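Local coordinates for protein cytosol aminopeptidase (Coxiella burnetii, PDB 3IJ3) that probably removes amino-terminal residues from peptides as a manganese-dependent metalloaminopeptidase of the M17 (leucine aminopeptidase) family, at residues 257-261 against 311-315; 333-337 against 418-422. All blocks are in the same frame, centred on the assembly; numbering follows the deposited sequence.

Contact 1 of 2, residues 257-261 against 311-315; sequences GGLDI and SYRPG
L259 and R313 bring the two irregular loops closest, their CA atoms 6.6 Å apart, and the backbones are joined through a water that accepts from L259 N at 2.9 Å and donates to Y312 O at 2.8 Å. L259 does most of the packing. With CG anti to its own carbonyl carbon (chi1 -73°), the side chain reaches to the other loop: CG meets S311 CB at 3.8 Å, while CD1 lies 3.6 Å from Y312 O and 4.0 Å from R313 CG. D260, at the middle of an inverse gamma turn, lies alongside P314 with the two side chains pointing opposite ways, and its OD2 passes 3.8 Å from P314 CG; that same oxygen accepts from T331 N. S311 OG bonds G308 N and A306 O, and Y312 OH bonds T331 O. S311 O stands 4.1 Å above the centre of the R313 guanidinium plane, and this group makes salt bridges to E182 and E304 of a second subunit. M267 of that subunit packs on L259, so the contact lies buried at an interface of the hexamer. It joins loops of the M17 catalytic domain beside the metal site, to which D255, hydrogen-bonded to G257 N, contributes.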
loop_
_atom_site.group_PDB
_atom_site.type_symbol
_atom_site.label_atom_id
_atom_site.label_comp_id
_atom_site.label_asym_id
_atom_site.label_seq_id
_atom_site.Cartn_x
_atom_site.Cartn_y
_atom_site.Cartn_z
ATOM N N GLY A 257 -12.343 8.371 11.336
ATOM C CA GLY A 257 -11.517 7.315 11.863
ATOM C C GLY A 257 -10.713 7.780 13.058
ATOM O O GLY A 257 -10.237 6.959 13.853
ATOM N N GLY A 258 -10.595 9.107 13.230
ATOM C CA GLY A 258 -9.769 9.656 14.303
ATOM C C GLY A 258 -8.302 9.529 13.895
ATOM O O GLY A 258 -7.979 9.438 12.697
ATOM N N LEU A 259 -7.393 9.512 14.874
ATOM C CA LEU A 259 -5.960 9.428 14.558
ATOM C C LEU A 259 -5.618 8.203 13.680
ATOM O O LEU A 259 -4.690 8.265 12.886
ATOM C CB LEU A 259 -5.125 9.491 15.843
ATOM C CG LEU A 259 -5.101 10.899 16.466
ATOM C CD1 LEU A 259 -4.478 10.872 17.866
ATOM C CD2 LEU A 259 -4.344 11.831 15.548
ATOM N N ASP A 260 -6.373 7.110 13.853
ATOM C CA ASP A 260 -6.263 5.914 12.989
ATOM C C ASP A 260 -7.179 6.243 11.792
ATOM O O ASP A 260 -8.239 5.649 11.583
ATOM C CB ASP A 260 -6.733 4.664 13.733
ATOM C CG ASP A 260 -5.778 4.248 14.828
ATOM O OD1 ASP A 260 -4.543 4.258 14.587
ATOM O OD2 ASP A 260 -6.239 3.874 15.937
ATOM N N ILE A 261 -6.714 7.198 11.000
ATOM C CA ILE A 261 -7.505 7.783 9.929
ATOM C C ILE A 261 -7.880 6.811 8.844
ATOM O O ILE A 261 -7.094 5.954 8.460
ATOM C CB ILE A 261 -6.776 9.031 9.348
ATOM C CG1 ILE A 261 -7.719 9.900 8.519
ATOM C CG2 ILE A 261 -5.501 8.629 8.553
ATOM C CD1 ILE A 261 -7.027 11.223 8.025
ATOM N N SER A 311 -7.920 15.051 19.741
ATOM C CA SER A 311 -8.243 13.654 19.471
ATOM C C SER A 311 -7.759 12.637 20.522
ATOM O O SER A 311 -6.576 12.671 20.945
ATOM C CB SER A 311 -7.643 13.232 18.120
ATOM O OG SER A 311 -8.328 13.850 17.030
ATOM N N TYR A 312 -8.662 11.738 20.912
ATOM C CA TYR A 312 -8.305 10.618 21.791
ATOM C C TYR A 312 -7.329 9.731 20.971
ATOM O O TYR A 312 -7.371 9.687 19.728
ATOM C CB TYR A 312 -9.544 9.926 22.365
ATOM C CG TYR A 312 -10.273 8.904 21.526
ATOM C CD1 TYR A 312 -10.711 7.728 22.097
ATOM C CD2 TYR A 312 -10.565 9.103 20.167
ATOM C CE1 TYR A 312 -11.401 6.772 21.376
ATOM C CE2 TYR A 312 -11.253 8.136 19.426
ATOM C CZ TYR A 312 -11.679 6.970 20.038
ATOM O OH TYR A 312 -12.355 5.979 19.360
ATOM N N ARG A 313 -6.432 9.053 21.668
ATOM C CA ARG A 313 -5.323 8.403 21.025
ATOM C C ARG A 313 -5.194 6.912 21.244
ATOM O O ARG A 313 -5.674 6.379 22.243
ATOM C CB ARG A 313 -4.031 8.982 21.633
ATOM C CG ARG A 313 -3.987 10.497 21.781
ATOM C CD ARG A 313 -2.916 10.914 22.810
ATOM N NE ARG A 313 -2.934 12.344 23.117
ATOM C CZ ARG A 313 -3.763 12.917 24.000
ATOM N NH1 ARG A 313 -4.648 12.194 24.705
ATOM N NH2 ARG A 313 -3.712 14.222 24.188
ATOM N N PRO A 314 -4.476 6.246 20.330
ATOM C CA PRO A 314 -4.138 4.836 20.552
ATOM C C PRO A 314 -3.380 4.745 21.848
ATOM O O PRO A 314 -2.480 5.552 22.093
ATOM C CB PRO A 314 -3.235 4.500 19.372
ATOM C CG PRO A 314 -3.702 5.441 18.261
ATOM C CD PRO A 314 -4.170 6.710 18.966
ATOM N N GLY A 315 -3.756 3.797 22.701
ATOM C CA GLY A 315 -3.101 3.635 23.979
ATOM C C GLY A 315 -3.805 4.388 25.098
ATOM O O GLY A 315 -3.567 4.106 26.274
HETATM O O HOH W 1 -8.802 9.955 17.387
#

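Contact 2 of 2, residues 333-337 against 418-422. With LI (lithium ion), chain C; SO4 (sulfate ion), chain D; SO4 (sulfate ion), chain F.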
loop_
_atom_site.group_PDB
_atom_site.type_symbol
_atom_site.label_atom_id
_atom_site.label_comp_id
_atom_site.label_asym_id
_atom_site.label_seq_id
_atom_site.Cartn_x
_atom_site.Cartn_y
_atom_site.Cartn_z
ATOM N N ALA A 333 -12.672 2.280 15.983
ATOM C CA ALA A 333 -13.689 1.355 16.548
ATOM C C ALA A 333 -14.364 2.164 17.663
ATOM O O ALA A 333 -14.466 1.741 18.811
ATOM C CB ALA A 333 -13.047 0.046 17.097
ATOM N N GLU A 334 -14.828 3.357 17.311
ATOM C CA GLU A 334 -15.397 4.323 18.281
ATOM C C GLU A 334 -16.876 4.100 18.586
ATOM O O GLU A 334 -17.381 4.497 19.651
ATOM C CB GLU A 334 -15.239 5.771 17.743
ATOM C CG GLU A 334 -16.302 6.300 16.740
ATOM C CD GLU A 334 -16.353 5.556 15.423
ATOM O OE1 GLU A 334 -15.332 4.972 15.044
ATOM O OE2 GLU A 334 -17.431 5.547 14.770
ATOM N N GLY A 335 -17.591 3.514 17.637
ATOM C CA GLY A 335 -19.041 3.320 17.794
ATOM C C GLY A 335 -19.380 2.477 19.005
ATOM O O GLY A 335 -20.281 2.798 19.783
ATOM N N ARG A 336 -18.666 1.388 19.161
ATOM C CA ARG A 336 -18.904 0.493 20.307
ATOM C C ARG A 336 -18.563 1.180 21.625
ATOM O O ARG A 336 -19.166 0.881 22.658
ATOM C CB ARG A 336 -18.112 -0.796 20.126
ATOM C CG ARG A 336 -16.620 -0.657 20.288
ATOM C CD ARG A 336 -15.819 -1.795 19.638
ATOM N NE ARG A 336 -15.957 -1.814 18.191
ATOM C CZ ARG A 336 -15.290 -2.657 17.390
ATOM N NH1 ARG A 336 -14.447 -3.566 17.884
ATOM N NH2 ARG A 336 -15.488 -2.618 16.089
ATOM N N VAL A 337 -17.565 2.084 21.587
ATOM C CA VAL A 337 -17.144 2.835 22.803
ATOM C C VAL A 337 -18.276 3.777 23.275
ATOM O O VAL A 337 -18.634 3.773 24.469
ATOM C CB VAL A 337 -15.820 3.585 22.584
ATOM C CG1 VAL A 337 -15.441 4.456 23.810
ATOM C CG2 VAL A 337 -14.678 2.595 22.244
ATOM N N THR A 418 -9.738 -4.043 25.710
ATOM C CA THR A 418 -9.438 -3.155 24.595
ATOM C C THR A 418 -10.710 -2.966 23.812
ATOM O O THR A 418 -11.684 -3.688 24.026
ATOM C CB THR A 418 -8.383 -3.737 23.646
ATOM O OG1 THR A 418 -8.885 -4.946 23.053
ATOM C CG2 THR A 418 -7.058 -4.023 24.366
ATOM N N ASN A 419 -10.720 -1.984 22.902
ATOM C CA ASN A 419 -11.898 -1.814 22.066
ATOM C C ASN A 419 -11.798 -2.533 20.730
ATOM O O ASN A 419 -12.785 -2.604 20.037
ATOM C CB ASN A 419 -12.260 -0.349 21.821
ATOM C CG ASN A 419 -11.297 0.363 20.944
ATOM O OD1 ASN A 419 -10.094 0.112 20.982
ATOM N ND2 ASN A 419 -11.819 1.344 20.152
ATOM N N SER A 420 -10.653 -3.083 20.365
ATOM C CA SER A 420 -10.551 -3.785 19.090
ATOM C C SER A 420 -9.641 -4.968 19.222
ATOM O O SER A 420 -8.782 -5.009 20.109
ATOM C CB SER A 420 -10.018 -2.892 17.962
ATOM O OG SER A 420 -8.655 -2.586 18.212
ATOM N N SER A 421 -9.790 -5.901 18.292
ATOM C CA SER A 421 -9.018 -7.140 18.348
ATOM C C SER A 421 -7.643 -7.082 17.741
ATOM O O SER A 421 -7.243 -6.136 17.041
ATOM C CB SER A 421 -9.857 -8.366 17.860
ATOM O OG SER A 421 -10.441 -8.213 16.577
ATOM N N GLN A 422 -6.895 -8.124 18.065
ATOM C CA GLN A 422 -5.513 -8.283 17.666
ATOM C C GLN A 422 -5.329 -8.611 16.167
ATOM O O GLN A 422 -4.258 -8.417 15.599
ATOM C CB GLN A 422 -4.910 -9.414 18.532
ATOM C CG GLN A 422 -5.227 -9.290 20.042
ATOM C CD GLN A 422 -4.730 -10.481 20.870
ATOM O OE1 GLN A 422 -4.195 -11.459 20.329
ATOM N NE2 GLN A 422 -4.926 -10.405 22.189
HETATM LI LI LI C . -17.739 4.666 13.077
HETATM S S SO4 D . -17.612 0.596 15.592
HETATM O O1 SO4 D . -17.041 1.887 15.229
HETATM O O2 SO4 D . -17.221 0.355 16.988
HETATM O O3 SO4 D . -19.045 0.703 15.392
HETATM O O4 SO4 D . -17.054 -0.474 14.738
HETATM S S SO4 F . -12.604 -5.295 15.264
HETATM O O1 SO4 F . -11.840 -4.704 14.164
HETATM O O2 SO4 F . -12.110 -4.822 16.554
HETATM O O3 SO4 F . -14.026 -5.040 15.163
HETATM O O4 SO4 F . -12.411 -6.747 15.186
HETATM O O HOH W 2 -16.697 3.065 12.907
#
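O2 of one sulfate (chain F) is gripped from both segments, by R336 NH1 at 3.0 Å and by S421 N at 3.1 Å, and the same NH1 makes a weak bond to N419 O. R336 NH1 and NH2 also bond O3 of this ion, and S421 OG donates to its O4 at 2.8 Å. A second sulfate (chain D) has its O2 held by R336 N and R336 NE, and its O1 by G335 N, so that the backbone amides of G335 and R336 hold an anion; K250 NZ also bonds a sulfate here. In R336 the first torsion puts CG between the backbone N and the carbonyl carbon (chi1 71°), and a bend at chi3 turns the guanidinium back to the chain D sulfate, with NH2 reaching O4. Both sulfates lie at the guanidinium edge, near its plane, and A333 CB covers one face, 3.5 Å above the centre.

Between the segments, N419 ND2 donates to A333 O at 3.0 Å, bent to 141° and from above the carbonyl plane. V337 CG2 lies 3.8 Å from N419 CB where the two side chains pass at an angle. T329 N fixes the other end of the N419 amide, at OD1. E334 makes no contact with 418-422; its OE2 binds lithium at 1.9 Å, alongside D255, D273 and a water hydrogen-bonded to O1 of the chain D sulfate. Segment 333-337 leads into helix 335-347 beside the metal site, with V337 against helix 217-223, E334 against strand 244-252, and R336 and N419 both on F434 of helix 427-436.

Overall arrangement
Both contacts are buried within the catalytic domain, their centres 11 Å apart, and they follow one another along the chain. Y312 OH of contact 1 touches E334 CB of contact 2 at 3.3 Å, so the two meet beside the lithium ion. Their chemistry differs with their place: 257-261 against 311-315 joins two loops by van der Waals contact and one bridging water, and faces other subunits; 333-337 against 418-422 sets a segment leading into a helix against a loop, is direct in its hydrogen bonding, and holds two anions with no other chain touching it. Loop 329-331 serves both, with T331 bonding residues of contact 1 and T329 those of contact 2.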